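Local coordinates for hypothetical hydrolase (Bacteroides thetaiotaomicron, PDB 3TC9), which is of uncertain function but probably serves as an auxiliary nutrient-binding protein, pairing an immunoglobulin-like IPT/TIG domain with a six-bladed beta-propeller, at residues 286-289 with 290-293. Residues are numbered along the deposited sequence; the frame is centred on the assembly and turned at random.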
loop_
_atom_site.group_PDB
_atom_site.type_symbol
_atom_site.label_atom_id
_atom_site.label_comp_id
_atom_site.label_asym_id
_atom_site.label_seq_id
_atom_site.Cartn_x
_atom_site.Cartn_y
_atom_site.Cartn_z
ATOM N N ILE B 286 18.714 -18.402 0.068
ATOM C CA ILE B 286 19.180 -19.659 -0.481
ATOM C C ILE B 286 18.263 -20.705 0.167
ATOM O O ILE B 286 18.324 -20.921 1.382
ATOM C CB ILE B 286 20.704 -19.855 -0.249
ATOM C CG1 ILE B 286 21.499 -18.766 -1.025
ATOM C CG2 ILE B 286 21.135 -21.281 -0.657
ATOM C CD1 ILE B 286 23.013 -18.789 -0.887
ATOM N N VAL B 287 17.318 -21.241 -0.635
ATOM C CA VAL B 287 16.289 -22.157 -0.179
ATOM C C VAL B 287 16.750 -23.559 -0.435
ATOM O O VAL B 287 16.802 -23.981 -1.612
ATOM C CB VAL B 287 14.940 -21.826 -0.874
ATOM C CG1 VAL B 287 13.823 -22.812 -0.495
ATOM C CG2 VAL B 287 14.524 -20.370 -0.595
ATOM N N VAL B 288 17.067 -24.295 0.676
ATOM C CA VAL B 288 17.560 -25.677 0.575
ATOM C C VAL B 288 16.380 -26.663 0.632
ATOM O O VAL B 288 15.890 -27.042 1.703
ATOM C CB VAL B 288 18.684 -26.047 1.560
ATOM C CG1 VAL B 288 19.394 -27.311 1.081
ATOM C CG2 VAL B 288 19.677 -24.898 1.684
ATOM N N VAL B 289 15.937 -27.052 -0.564
ATOM C CA VAL B 289 14.797 -27.932 -0.840
ATOM C C VAL B 289 14.928 -29.287 -0.111
ATOM O O VAL B 289 13.955 -29.728 0.511
ATOM C CB VAL B 289 14.651 -28.144 -2.372
ATOM C CG1 VAL B 289 13.399 -28.962 -2.716
ATOM C CG2 VAL B 289 14.633 -26.807 -3.101
ATOM N N ASN B 290 16.103 -29.943 -0.175
ATOM C CA ASN B 290 16.220 -31.273 0.407
ATOM C C ASN B 290 16.818 -31.279 1.828
ATOM O O ASN B 290 17.074 -32.368 2.364
ATOM C CB ASN B 290 17.040 -32.176 -0.522
ATOM C CG ASN B 290 18.492 -31.793 -0.633
ATOM O OD1 ASN B 290 18.889 -30.638 -0.409
ATOM N ND2 ASN B 290 19.320 -32.768 -0.954
ATOM N N GLN B 291 17.009 -30.091 2.453
ATOM C CA GLN B 291 17.596 -29.996 3.798
ATOM C C GLN B 291 16.731 -29.160 4.762
ATOM O O GLN B 291 17.014 -29.085 5.959
ATOM C CB GLN B 291 19.048 -29.474 3.736
ATOM C CG GLN B 291 20.016 -30.382 2.959
ATOM C CD GLN B 291 20.193 -31.775 3.548
ATOM O OE1 GLN B 291 20.040 -32.015 4.751
ATOM N NE2 GLN B 291 20.549 -32.733 2.712
ATOM N N HIS B 292 15.629 -28.625 4.239
ATOM C CA HIS B 292 14.510 -27.955 4.921
ATOM C C HIS B 292 14.910 -26.748 5.762
ATOM O O HIS B 292 14.464 -26.597 6.905
ATOM C CB HIS B 292 13.765 -28.997 5.758
ATOM C CG HIS B 292 13.709 -30.302 5.043
ATOM N ND1 HIS B 292 12.941 -30.456 3.904
ATOM C CD2 HIS B 292 14.456 -31.418 5.224
ATOM C CE1 HIS B 292 13.184 -31.683 3.469
ATOM N NE2 HIS B 292 14.095 -32.297 4.224
ATOM N N TYR B 293 15.688 -25.843 5.155
ATOM C CA TYR B 293 16.112 -24.617 5.823
ATOM C C TYR B 293 16.462 -23.567 4.778
ATOM O O TYR B 293 16.598 -23.861 3.578
ATOM C CB TYR B 293 17.271 -24.872 6.825
ATOM C CG TYR B 293 18.650 -25.064 6.230
ATOM C CD1 TYR B 293 18.928 -26.149 5.400
ATOM C CD2 TYR B 293 19.702 -24.230 6.583
ATOM C CE1 TYR B 293 20.209 -26.358 4.883
ATOM C CE2 TYR B 293 20.986 -24.430 6.077
ATOM C CZ TYR B 293 21.232 -25.483 5.211
ATOM O OH TYR B 293 22.494 -25.686 4.702
#
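Val-288 turns CG1 anti to its own backbone N (chi1 -162°) and thereby spreads its two methyls, CG1 toward Gln-291 and CG2 toward the ring of Tyr-293. On the tyrosine, chi1 of 77° sets CG between the backbone N and the carbonyl carbon, and the ring lies alongside the valine, both side chains pointing the same way. CG2 of Val-288 meets CE1 of Tyr-293 at 3.6 Å, an oblique approach. CG1 of Val-288 sits 3.4 Å from CB of Gln-291, and that same CB lies in the plane of the tyrosine ring, at its edge. The amide oxygen of Asn-290 reaches the valine too, with OD1 3.7 Å from CG1 of Val-288.

This is the tight connection between strands 283-288 and 293-300, the two middle strands of one four-stranded antiparallel blade of the beta-propeller. Val-288 N donates to Tyr-293 O over 3.0 Å. Where the chain reverses, the carbonyl oxygen of Val-288 takes two weak bonds: Gln-291 N at 3.3 Å and His-292 N at 3.0 Å, the latter bent to 128° at the hydrogen. His-292 has a positive phi, in the left-handed region, which helps swing the chain back toward the next strand.

The polar ends tie the turn to its neighbours: Asn-290 bonds through ND2 to Gly-270 O and through OD1 to Glu-272 N, while Tyr-293 OH pairs with Trp-271 NE1. His-292 ND1 bonds to Ala-333 N, beside strand 334-341 of the following blade, and its ring packs edge-to-face with His-332.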